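Surface glycan binding protein B (Bacteroides ovatus, PDB 6E57) probably captures mixed-linkage beta-glucan at the bacterial cell surface, binding the glycan through a pocket in its C-terminal region to support cereal glucan use by the gut symbiont. Local coordinates at residues Asn219-Ile224 / Leu243-Ser248; Asn228-Asn233 / Gln303-Ser308; Trp236-Ile241 / Ile267-Pro272; Leu249-Gln254 / Tyr279-Lys284. One frame throughout, in Å; residues are numbered along the deposited sequence.

Contact 1 (Asn219-Ile224 / Leu243-Ser248)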
loop_
_atom_site.group_PDB
_atom_site.type_symbol
_atom_site.label_atom_id
_atom_site.label_comp_id
_atom_site.label_asym_id
_atom_site.label_seq_id
_atom_site.Cartn_x
_atom_site.Cartn_y
_atom_site.Cartn_z
ATOM N N ASN A 219 -12.321 14.843 -0.268
ATOM C CA ASN A 219 -13.190 15.170 -1.395
ATOM C C ASN A 219 -12.379 15.213 -2.695
ATOM O O ASN A 219 -12.957 15.271 -3.783
ATOM C CB ASN A 219 -13.888 16.517 -1.201
ATOM C CG ASN A 219 -14.801 16.539 0.003
ATOM O OD1 ASN A 219 -15.772 15.790 0.060
ATOM N ND2 ASN A 219 -14.502 17.398 0.965
ATOM N N ALA A 220 -11.044 15.192 -2.575
ATOM C CA ALA A 220 -10.152 15.365 -3.711
ATOM C C ALA A 220 -10.196 14.121 -4.599
ATOM O O ALA A 220 -10.353 12.998 -4.110
ATOM C CB ALA A 220 -8.748 15.635 -3.233
ATOM N N SER A 221 -10.064 14.349 -5.909
ATOM C CA SER A 221 -9.778 13.300 -6.858
ATOM C C SER A 221 -8.327 12.855 -6.654
ATOM O O SER A 221 -7.406 13.517 -7.123
ATOM C CB SER A 221 -10.036 13.771 -8.263
ATOM O OG SER A 221 -11.329 14.350 -8.367
ATOM N N LEU A 222 -8.143 11.759 -5.909
ATOM C CA LEU A 222 -6.825 11.292 -5.503
ATOM C C LEU A 222 -6.508 9.975 -6.219
ATOM O O LEU A 222 -7.093 8.942 -5.917
ATOM C CB LEU A 222 -6.795 11.120 -3.981
ATOM C CG LEU A 222 -5.469 10.646 -3.389
ATOM C CD1 LEU A 222 -4.395 11.706 -3.548
ATOM C CD2 LEU A 222 -5.635 10.276 -1.924
ATOM N N VAL A 223 -5.565 10.044 -7.163
ATOM C CA VAL A 223 -5.011 8.879 -7.841
ATOM C C VAL A 223 -4.030 8.185 -6.887
ATOM O O VAL A 223 -3.108 8.820 -6.370
ATOM C CB VAL A 223 -4.326 9.290 -9.157
ATOM C CG1 VAL A 223 -3.555 8.137 -9.783
ATOM C CG2 VAL A 223 -5.324 9.880 -10.143
ATOM N N ILE A 224 -4.227 6.877 -6.684
ATOM C CA ILE A 224 -3.550 6.118 -5.630
ATOM C C ILE A 224 -2.584 5.085 -6.228
ATOM O O ILE A 224 -1.472 4.924 -5.722
ATOM C CB ILE A 224 -4.581 5.452 -4.697
ATOM C CG1 ILE A 224 -5.447 6.491 -3.979
ATOM C CG2 ILE A 224 -3.892 4.525 -3.710
ATOM C CD1 ILE A 224 -6.729 5.928 -3.410
ATOM N N LEU A 243 -12.556 9.817 -8.719
ATOM C CA LEU A 243 -12.006 9.908 -10.065
ATOM C C LEU A 243 -13.090 10.265 -11.093
ATOM O O LEU A 243 -12.758 10.554 -12.245
ATOM C CB LEU A 243 -11.322 8.581 -10.416
ATOM C CG LEU A 243 -10.122 8.188 -9.552
ATOM C CD1 LEU A 243 -9.348 7.049 -10.200
ATOM C CD2 LEU A 243 -9.194 9.368 -9.301
ATOM N N GLU A 244 -14.366 10.268 -10.683
ATOM C CA GLU A 244 -15.468 10.640 -11.585
ATOM C C GLU A 244 -15.454 12.159 -11.830
ATOM O O GLU A 244 -15.975 12.627 -12.849
ATOM C CB GLU A 244 -16.817 10.143 -11.051
ATOM C CG GLU A 244 -17.475 11.045 -10.018
ATOM C CD GLU A 244 -16.961 10.895 -8.597
ATOM O OE1 GLU A 244 -15.894 10.269 -8.411
ATOM O OE2 GLU A 244 -17.635 11.402 -7.673
ATOM N N ASN A 245 -14.845 12.911 -10.900
ATOM C CA ASN A 245 -14.735 14.374 -10.975
ATOM C C ASN A 245 -13.631 14.806 -11.953
ATOM O O ASN A 245 -13.532 15.993 -12.268
ATOM C CB ASN A 245 -14.459 14.994 -9.600
ATOM C CG ASN A 245 -15.616 14.862 -8.632
ATOM O OD1 ASN A 245 -16.771 15.063 -9.000
ATOM N ND2 ASN A 245 -15.313 14.543 -7.385
ATOM N N ILE A 246 -12.792 13.865 -12.412
ATOM C CA ILE A 246 -11.681 14.181 -13.319
ATOM C C ILE A 246 -12.244 14.545 -14.699
ATOM O O ILE A 246 -13.055 13.812 -15.263
ATOM C CB ILE A 246 -10.667 13.021 -13.394
ATOM C CG1 ILE A 246 -9.965 12.822 -12.047
ATOM C CG2 ILE A 246 -9.677 13.242 -14.531
ATOM C CD1 ILE A 246 -8.876 11.772 -12.045
ATOM N N ALA A 247 -11.786 15.688 -15.223
ATOM C CA ALA A 247 -12.167 16.206 -16.535
ATOM C C ALA A 247 -11.090 15.871 -17.575
ATOM O O ALA A 247 -11.414 15.619 -18.738
ATOM C CB ALA A 247 -12.391 17.696 -16.448
ATOM N N SER A 248 -9.817 15.891 -17.157
ATOM C CA SER A 248 -8.697 15.639 -18.059
ATOM C C SER A 248 -7.439 15.233 -17.279
ATOM O O SER A 248 -7.273 15.600 -16.118
ATOM C CB SER A 248 -8.427 16.845 -18.922
ATOM O OG SER A 248 -8.135 17.979 -18.121
#
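Val223 and Leu243 carry the apolar part of this contact, their side chains crossing at about a right angle with Val223 CG2 4.0 Å from Leu243 CD2. CG2 is the Val223 branch that lies anti to the carbonyl carbon (CG1 takes the place anti to the backbone N, chi1 171°), and it also comes within 4.5 Å of Ile246 CD1. Leu243 CD2 meets backbone as well, standing 4.0 Å from Leu222 O. Further along, Ser221 CB lies 3.9 Å from Ile246 CG1, in the middle of the isoleucine chain, so Ser221 and Val223 together cover Leu243 and Ile246.

The polar part is mostly settled locally. Ser221 OG passes 3.4 Å from Asn245 CB, a van der Waals approach, while its hydrogen bond goes to Asn242 O, just before the turn. Within the turn, Ile246 N makes a weak bond to Leu243 O at 3.3 Å. Gln262 NE2 bonds to both Leu243 O and Ile246 O, tying the start and end of the turn to one amide.

No hydrogen bond joins the two segments; their backbones pair with other strands: Ser221 and Val223 bond to Gln292, whereas Ala247 and Ser248 together face Lys284 in a classic beta bulge. Side chains of strand 222-225 and of the start of strand 246-251 thus meet across the interior, consistent with the facing sheets of an immunoglobulin-like sandwich, here where its first strand, 222-225, begins.

Contact 2 (Asn228-Asn233 / Gln303-Ser308)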
loop_
_atom_site.group_PDB
_atom_site.type_symbol
_atom_site.label_atom_id
_atom_site.label_comp_id
_atom_site.label_asym_id
_atom_site.label_seq_id
_atom_site.Cartn_x
_atom_site.Cartn_y
_atom_site.Cartn_z
ATOM N N ASN A 228 2.283 4.771 -12.023
ATOM C CA ASN A 228 3.753 4.831 -12.034
ATOM C C ASN A 228 4.295 4.454 -13.417
ATOM O O ASN A 228 5.337 4.957 -13.829
ATOM C CB ASN A 228 4.377 3.916 -10.978
ATOM C CG ASN A 228 4.112 4.388 -9.564
ATOM O OD1 ASN A 228 3.082 4.060 -8.978
ATOM N ND2 ASN A 228 5.037 5.156 -9.010
ATOM N N ARG A 229 3.592 3.543 -14.100
ATOM C CA ARG A 229 4.001 2.981 -15.385
ATOM C C ARG A 229 2.812 3.017 -16.348
ATOM O O ARG A 229 1.659 2.946 -15.921
ATOM C CB ARG A 229 4.480 1.535 -15.214
ATOM C CG ARG A 229 5.777 1.387 -14.432
ATOM C CD ARG A 229 6.009 -0.043 -13.976
ATOM N NE ARG A 229 5.005 -0.488 -13.014
ATOM C CZ ARG A 229 5.025 -0.212 -11.710
ATOM N NH1 ARG A 229 6.005 0.514 -11.199
ATOM N NH2 ARG A 229 4.061 -0.660 -10.924
ATOM N N ALA A 230 3.115 3.120 -17.647
ATOM C CA ALA A 230 2.108 3.120 -18.705
ATOM C C ALA A 230 2.746 2.651 -20.017
ATOM O O ALA A 230 3.907 2.945 -20.280
ATOM C CB ALA A 230 1.514 4.498 -18.848
ATOM N N THR A 231 1.970 1.915 -20.821
ATOM C CA THR A 231 2.387 1.487 -22.155
ATOM C C THR A 231 1.762 2.431 -23.192
ATOM O O THR A 231 0.553 2.666 -23.176
ATOM C CB THR A 231 2.025 0.017 -22.408
ATOM O OG1 THR A 231 2.720 -0.792 -21.460
ATOM C CG2 THR A 231 2.372 -0.448 -23.805
ATOM N N ALA A 232 2.602 2.962 -24.086
ATOM C CA ALA A 232 2.190 3.934 -25.094
ATOM C C ALA A 232 1.147 3.313 -26.030
ATOM O O ALA A 232 1.295 2.163 -26.457
ATOM C CB ALA A 232 3.396 4.412 -25.864
ATOM N N ASN A 233 0.090 4.086 -26.312
ATOM C CA ASN A 233 -0.898 3.799 -27.358
ATOM C C ASN A 233 -1.781 2.595 -26.997
ATOM O O ASN A 233 -2.357 1.983 -27.893
ATOM C CB ASN A 233 -0.236 3.552 -28.719
ATOM C CG ASN A 233 0.573 4.732 -29.207
ATOM O OD1 ASN A 233 0.049 5.836 -29.337
ATOM N ND2 ASN A 233 1.846 4.508 -29.490
ATOM N N GLN A 303 2.736 13.686 -11.026
ATOM C CA GLN A 303 3.037 12.253 -10.979
ATOM C C GLN A 303 4.108 11.931 -12.031
ATOM O O GLN A 303 4.009 12.372 -13.179
ATOM C CB GLN A 303 1.760 11.452 -11.250
ATOM C CG GLN A 303 1.974 9.952 -11.410
ATOM C CD GLN A 303 2.204 9.256 -10.094
ATOM O OE1 GLN A 303 1.641 9.626 -9.065
ATOM N NE2 GLN A 303 3.031 8.225 -10.122
ATOM N N THR A 304 5.121 11.153 -11.632
ATOM C CA THR A 304 6.150 10.681 -12.548
ATOM C C THR A 304 5.681 9.351 -13.153
ATOM O O THR A 304 5.401 8.395 -12.421
ATOM C CB THR A 304 7.512 10.581 -11.849
ATOM O OG1 THR A 304 7.905 11.904 -11.485
ATOM C CG2 THR A 304 8.586 9.963 -12.715
ATOM N N VAL A 305 5.582 9.325 -14.489
ATOM C CA VAL A 305 5.122 8.170 -15.255
ATOM C C VAL A 305 6.278 7.693 -16.135
ATOM O O VAL A 305 6.829 8.479 -16.901
ATOM C CB VAL A 305 3.901 8.520 -16.129
ATOM C CG1 VAL A 305 3.356 7.300 -16.854
ATOM C CG2 VAL A 305 2.806 9.201 -15.330
ATOM N N THR A 306 6.625 6.407 -16.015
ATOM C CA THR A 306 7.539 5.753 -16.938
ATOM C C THR A 306 6.721 5.137 -18.078
ATOM O O THR A 306 5.836 4.315 -17.843
ATOM C CB THR A 306 8.412 4.716 -16.222
ATOM O OG1 THR A 306 9.218 5.427 -15.285
ATOM C CG2 THR A 306 9.304 3.935 -17.162
ATOM N N VAL A 307 7.025 5.560 -19.309
ATOM C CA VAL A 307 6.367 5.063 -20.504
ATOM C C VAL A 307 7.352 4.164 -21.264
ATOM O O VAL A 307 8.552 4.447 -21.321
ATOM C CB VAL A 307 5.848 6.220 -21.380
ATOM C CG1 VAL A 307 5.153 5.716 -22.635
ATOM C CG2 VAL A 307 4.923 7.142 -20.600
ATOM N N SER A 308 6.822 3.071 -21.824
ATOM C CA SER A 308 7.563 2.158 -22.697
ATOM C C SER A 308 6.614 1.597 -23.765
ATOM O O SER A 308 5.404 1.575 -23.557
ATOM C CB SER A 308 8.228 1.060 -21.901
ATOM O OG SER A 308 7.347 0.538 -20.920
#
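The side-chain amides of Asn228 and Gln303 meet with their planes 86° apart. Gln303 NE2 stands above the plane of the Asn228 amide, 3.8 Å from Asn228 ND2, a van der Waals contact between two donor groups. The Gln303 chain is bent at chi2 (76°), which folds the amide back so that NE2 gives a weak bond to Thr304 O at 3.3 Å. On its other end, OE1 accepts from Asn295, so both polar atoms of this buried amide have partners.

Beyond the amides the two segments form a parallel strand pair, consistent with the parallel pairing of the A' and G strands of an immunoglobulin-like sandwich. Arg229 pairs with Thr306, Ala230 with Val307 and Thr231 with Ser308. The staggered bonds alternate in direction: Thr306 N to Asn228 O (2.9 Å), Ala230 N to Thr306 O, a weak one from Ser308 N to Ala230 O, and Ala232 N to Ser308 O.

Arg229, Thr231, Thr306 and Ser308 point to the more exposed face. Ala230 and Val307 point to the other, where Trp236 and Cys271 cover Ala230 and Tyr279 touches Val307. On this inner face Val305 CG1 reaches Ala230 CB at 3.9 Å, and two residues on, Val307 CG1 repeats the step, lying 3.9 Å from Ala232 CB.

Contact 3 (Trp236-Ile241 / Ile267-Pro272)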
loop_
_atom_site.group_PDB
_atom_site.type_symbol
_atom_site.label_atom_id
_atom_site.label_comp_id
_atom_site.label_asym_id
_atom_site.label_seq_id
_atom_site.Cartn_x
_atom_site.Cartn_y
_atom_site.Cartn_z
ATOM N N TRP A 236 -4.890 2.041 -20.254
ATOM C CA TRP A 236 -4.188 2.390 -19.034
ATOM C C TRP A 236 -5.236 2.608 -17.939
ATOM O O TRP A 236 -6.074 3.497 -18.068
ATOM C CB TRP A 236 -3.327 3.638 -19.280
ATOM C CG TRP A 236 -2.480 4.081 -18.126
ATOM C CD1 TRP A 236 -2.101 3.348 -17.040
ATOM C CD2 TRP A 236 -1.857 5.372 -17.970
ATOM N NE1 TRP A 236 -1.306 4.097 -16.214
ATOM C CE2 TRP A 236 -1.138 5.341 -16.758
ATOM C CE3 TRP A 236 -1.843 6.547 -18.731
ATOM C CZ2 TRP A 236 -0.418 6.440 -16.293
ATOM C CZ3 TRP A 236 -1.130 7.632 -18.272
ATOM C CH2 TRP A 236 -0.429 7.577 -17.068
ATOM N N THR A 237 -5.206 1.767 -16.897
ATOM C CA THR A 237 -6.203 1.813 -15.826
ATOM C C THR A 237 -5.553 2.342 -14.542
ATOM O O THR A 237 -4.543 1.809 -14.077
ATOM C CB THR A 237 -6.872 0.447 -15.632
ATOM O OG1 THR A 237 -7.569 0.144 -16.840
ATOM C CG2 THR A 237 -7.839 0.422 -14.469
ATOM N N ILE A 238 -6.175 3.388 -13.987
ATOM C CA ILE A 238 -5.707 4.120 -12.819
ATOM C C ILE A 238 -6.779 4.029 -11.723
ATOM O O ILE A 238 -7.974 4.143 -12.013
ATOM C CB ILE A 238 -5.391 5.573 -13.224
ATOM C CG1 ILE A 238 -4.092 5.649 -14.029
ATOM C CG2 ILE A 238 -5.360 6.494 -12.018
ATOM C CD1 ILE A 238 -3.858 6.988 -14.694
ATOM N N SER A 239 -6.337 3.830 -10.472
ATOM C CA SER A 239 -7.221 3.594 -9.323
ATOM C C SER A 239 -7.069 4.718 -8.293
ATOM O O SER A 239 -5.955 5.098 -7.955
ATOM C CB SER A 239 -6.945 2.256 -8.701
ATOM O OG SER A 239 -7.283 1.213 -9.598
ATOM N N GLY A 240 -8.208 5.206 -7.783
ATOM C CA GLY A 240 -8.269 6.356 -6.881
ATOM C C GLY A 240 -9.550 6.370 -6.063
ATOM O O GLY A 240 -10.133 5.322 -5.819
ATOM N N ILE A 241 -9.990 7.569 -5.659
ATOM C CA ILE A 241 -11.103 7.712 -4.714
ATOM C C ILE A 241 -12.228 8.570 -5.316
ATOM O O ILE A 241 -13.393 8.178 -5.214
ATOM C CB ILE A 241 -10.626 8.241 -3.344
ATOM C CG1 ILE A 241 -11.785 8.436 -2.359
ATOM C CG2 ILE A 241 -9.815 9.514 -3.493
ATOM C CD1 ILE A 241 -12.469 7.163 -1.941
ATOM N N ILE A 267 -10.476 4.783 -13.391
ATOM C CA ILE A 267 -10.544 5.460 -14.682
ATOM C C ILE A 267 -9.563 4.768 -15.641
ATOM O O ILE A 267 -8.450 4.423 -15.246
ATOM C CB ILE A 267 -10.261 6.970 -14.529
ATOM C CG1 ILE A 267 -10.654 7.757 -15.779
ATOM C CG2 ILE A 267 -8.812 7.229 -14.143
ATOM C CD1 ILE A 267 -10.700 9.253 -15.561
ATOM N N THR A 268 -10.004 4.549 -16.887
ATOM C CA THR A 268 -9.193 3.932 -17.945
ATOM C C THR A 268 -9.137 4.872 -19.155
ATOM O O THR A 268 -10.170 5.358 -19.609
ATOM C CB THR A 268 -9.744 2.555 -18.344
ATOM O OG1 THR A 268 -9.850 1.760 -17.162
ATOM C CG2 THR A 268 -8.881 1.838 -19.359
ATOM N N LEU A 269 -7.924 5.099 -19.673
ATOM C CA LEU A 269 -7.685 5.979 -20.822
ATOM C C LEU A 269 -6.702 5.299 -21.783
ATOM O O LEU A 269 -6.166 4.235 -21.474
ATOM C CB LEU A 269 -7.150 7.330 -20.325
ATOM C CG LEU A 269 -5.734 7.340 -19.739
ATOM C CD1 LEU A 269 -5.056 8.681 -19.978
ATOM C CD2 LEU A 269 -5.745 7.022 -18.252
ATOM N N THR A 270 -6.487 5.916 -22.950
ATOM C CA THR A 270 -5.436 5.505 -23.883
ATOM C C THR A 270 -4.198 6.374 -23.639
ATOM O O THR A 270 -4.209 7.574 -23.929
ATOM C CB THR A 270 -5.897 5.604 -25.345
ATOM O OG1 THR A 270 -7.133 4.902 -25.486
ATOM C CG2 THR A 270 -4.887 5.040 -26.320
ATOM N N CYS A 271 -3.140 5.766 -23.093
ATOM C CA CYS A 271 -1.873 6.454 -22.905
ATOM C C CYS A 271 -1.397 6.986 -24.253
ATOM O O CYS A 271 -1.276 6.218 -25.208
ATOM C CB CYS A 271 -0.816 5.534 -22.307
ATOM S SG CYS A 271 0.851 6.241 -22.339
ATOM N N PRO A 272 -1.137 8.308 -24.384
ATOM C CA PRO A 272 -0.764 8.896 -25.672
ATOM C C PRO A 272 0.579 8.397 -26.235
ATOM O O PRO A 272 1.305 7.654 -25.569
ATOM C CB PRO A 272 -0.716 10.404 -25.387
ATOM C CG PRO A 272 -0.500 10.503 -23.894
ATOM C CD PRO A 272 -1.216 9.306 -23.309
#
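Trp236 and Leu269 sit side by side on the inner face of an antiparallel strand pair that fits the B and E strands of an immunoglobulin-like sandwich. This face is the tightly packed one. Trp236 extends inward with CG anti to the backbone N (chi1 -177°), and its CE3 receives Leu269 CD2 at 4.0 Å and Cys271 CB at 3.9 Å, both approaching obliquely. Cys271 SG is also oblique to the indole, a sulfur-aromatic contact 5.2 Å from the centroid of the six-membered ring. Ile238 CD1 covers one face of the ring system near its rim, 3.7 Å above the plane, and touches Leu269 CD2 as well. Next along, Ile238 and Ile267 run alongside each other. Trp236 NE1 is satisfied by Gly226 O, and Ala230, Ile251 and Met281 surround the ring, which thus fills the space between strands of both sheets.

The backbone holds the pair in register through Trp236 with Leu269 and Ile238 with Ile267, each bonded in both directions.

The opposite face is the polar one and, at Thr237, the solvent side; Thr268 beside it is buried. These two residues form the non-hydrogen-bonded pair between the two bonded ones. What joins their side chains is a hydroxyl-to-hydroxyl hydrogen bond between Thr237 OG1 and Thr268 OG1, 2.8 Å apart, either of which could donate, with the methyl Thr268 CG2 beside it.

Contact 4 (Leu249-Gln254 / Tyr279-Lys284)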
loop_
_atom_site.group_PDB
_atom_site.type_symbol
_atom_site.label_atom_id
_atom_site.label_comp_id
_atom_site.label_asym_id
_atom_site.label_seq_id
_atom_site.Cartn_x
_atom_site.Cartn_y
_atom_site.Cartn_z
ATOM N N LEU A 249 -6.574 14.466 -17.955
ATOM C CA LEU A 249 -5.217 14.144 -17.516
ATOM C C LEU A 249 -4.236 14.576 -18.613
ATOM O O LEU A 249 -4.508 14.381 -19.799
ATOM C CB LEU A 249 -5.107 12.636 -17.261
ATOM C CG LEU A 249 -5.976 12.083 -16.132
ATOM C CD1 LEU A 249 -6.040 10.564 -16.195
ATOM C CD2 LEU A 249 -5.464 12.535 -14.774
ATOM N N THR A 250 -3.102 15.160 -18.206
ATOM C CA THR A 250 -2.042 15.572 -19.124
ATOM C C THR A 250 -0.760 14.797 -18.790
ATOM O O THR A 250 -0.256 14.895 -17.684
ATOM C CB THR A 250 -1.834 17.091 -19.070
ATOM O OG1 THR A 250 -3.073 17.705 -19.423
ATOM C CG2 THR A 250 -0.743 17.584 -19.997
ATOM N N ILE A 251 -0.269 14.017 -19.759
ATOM C CA ILE A 251 0.998 13.277 -19.671
ATOM C C ILE A 251 1.896 13.784 -20.804
ATOM O O ILE A 251 1.415 14.060 -21.902
ATOM C CB ILE A 251 0.775 11.751 -19.749
ATOM C CG1 ILE A 251 -0.420 11.298 -18.904
ATOM C CG2 ILE A 251 2.039 10.992 -19.368
ATOM C CD1 ILE A 251 -1.709 11.151 -19.683
ATOM N N GLY A 252 3.196 13.903 -20.532
ATOM C CA GLY A 252 4.046 14.711 -21.374
ATOM C C GLY A 252 3.423 16.086 -21.509
ATOM O O GLY A 252 3.193 16.759 -20.504
ATOM N N GLY A 253 3.079 16.475 -22.738
ATOM C CA GLY A 253 2.283 17.678 -22.976
ATOM C C GLY A 253 0.944 17.345 -23.611
ATOM O O GLY A 253 0.306 18.212 -24.211
ATOM N N GLN A 254 0.520 16.085 -23.455
ATOM C CA GLN A 254 -0.587 15.504 -24.202
ATOM C C GLN A 254 -1.791 15.342 -23.271
ATOM O O GLN A 254 -1.764 14.524 -22.358
ATOM C CB GLN A 254 -0.180 14.150 -24.791
ATOM C CG GLN A 254 1.127 14.172 -25.575
ATOM C CD GLN A 254 1.001 14.844 -26.921
ATOM O OE1 GLN A 254 0.722 16.037 -27.023
ATOM N NE2 GLN A 254 1.229 14.078 -27.976
ATOM N N TYR A 279 7.964 10.937 -17.639
ATOM C CA TYR A 279 7.095 12.063 -17.956
ATOM C C TYR A 279 6.318 12.506 -16.714
ATOM O O TYR A 279 6.046 11.707 -15.819
ATOM C CB TYR A 279 6.137 11.693 -19.090
ATOM C CG TYR A 279 6.820 11.420 -20.402
ATOM C CD1 TYR A 279 7.172 12.457 -21.253
ATOM C CD2 TYR A 279 7.143 10.127 -20.782
ATOM C CE1 TYR A 279 7.812 12.215 -22.458
ATOM C CE2 TYR A 279 7.780 9.869 -21.984
ATOM C CZ TYR A 279 8.116 10.916 -22.825
ATOM O OH TYR A 279 8.743 10.672 -24.011
ATOM N N THR A 280 5.961 13.792 -16.700
ATOM C CA THR A 280 5.105 14.378 -15.687
ATOM C C THR A 280 3.641 14.202 -16.106
ATOM O O THR A 280 3.291 14.476 -17.252
ATOM C CB THR A 280 5.434 15.861 -15.488
ATOM O OG1 THR A 280 6.801 15.964 -15.090
ATOM C CG2 THR A 280 4.549 16.526 -14.458
ATOM N N MET A 281 2.804 13.743 -15.167
ATOM C CA MET A 281 1.352 13.695 -15.338
ATOM C C MET A 281 0.706 14.643 -14.320
ATOM O O MET A 281 1.072 14.640 -13.148
ATOM C CB MET A 281 0.800 12.277 -15.142
ATOM C CG MET A 281 -0.723 12.219 -15.019
ATOM S SD MET A 281 -1.443 10.562 -15.278
ATOM C CE MET A 281 -0.587 9.617 -14.023
ATOM N N THR A 282 -0.237 15.461 -14.802
ATOM C CA THR A 282 -1.137 16.257 -13.969
ATOM C C THR A 282 -2.575 15.961 -14.404
ATOM O O THR A 282 -2.792 15.186 -15.331
ATOM C CB THR A 282 -0.822 17.754 -14.074
ATOM O OG1 THR A 282 -1.034 18.143 -15.431
ATOM C CG2 THR A 282 0.590 18.096 -13.651
ATOM N N GLY A 283 -3.543 16.580 -13.724
ATOM C CA GLY A 283 -4.952 16.453 -14.070
ATOM C C GLY A 283 -5.759 17.626 -13.552
ATOM O O GLY A 283 -5.289 18.369 -12.695
ATOM N N LYS A 284 -6.980 17.772 -14.079
ATOM C CA LYS A 284 -7.918 18.833 -13.694
ATOM C C LYS A 284 -9.300 18.217 -13.438
ATOM O O LYS A 284 -9.753 17.365 -14.201
ATOM C CB LYS A 284 -8.000 19.901 -14.792
ATOM C CG LYS A 284 -6.768 20.786 -14.937
ATOM C CD LYS A 284 -6.663 21.870 -13.878
ATOM C CE LYS A 284 -5.316 22.565 -13.851
ATOM N NZ LYS A 284 -4.246 21.679 -13.330
#
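Ile251 and Met281 are brought alongside by their first torsions: Ile251 CG1 lies beside its own backbone N (chi1 -43°), while Met281 CG is anti to its N and the chain stays extended until it bends at chi3 (58°). Both then point the same way, with Ile251 CG1 3.8 Å from Met281 SD. The other branch, Ile251 CG2, meets Tyr279 CB at 4.2 Å.

Between these antiparallel strands Thr250 and Thr282 form the hydrogen-bonded pair, N to O 2.9 Å in both directions. Opposite Leu249 is Gly283, whose CA lies 4.0 Å from Leu249 CD2, the leucine methyl resting over bare backbone.

At the far end a type II' turn runs from Ile251 to Gln254, with Gly252 at positive phi and its CA 3.9 Å from Tyr279 CD1. Tyr279 OH bonds to Ser275 O.

The pair fits the C and F strands of an immunoglobulin-like sandwich: strand 299-315 flanks 277-285 on its other edge, strand 254-256 flanks 246-251, and strand 235-240 of the facing sheet covers the side carrying Ile251 and Met281.

In the fold
All four contacts lie within one region that is probably an immunoglobulin-like domain, centres about 11 to 18 Å apart, between the preceding domains and the C-terminal part that holds the glycan. Strand 246-251 serves contacts 1 and 4. Contacts 3 and 4 are both nested inside the loop closed by contact 2, while contact 1 alternates along the chain with contacts 2 and 3; contacts 3 and 4 alternate too, and contact 1 closes before contact 4 opens. Contacts 2 and 4 are stitched together where strand 277-285 pairs with 299-315; contact 3 lies across the core, its strands in the facing sheet. Strand 299-315 then leads toward the glycan pocket around Trp322 and Trp372, consistent with a spacer carrying the binding site.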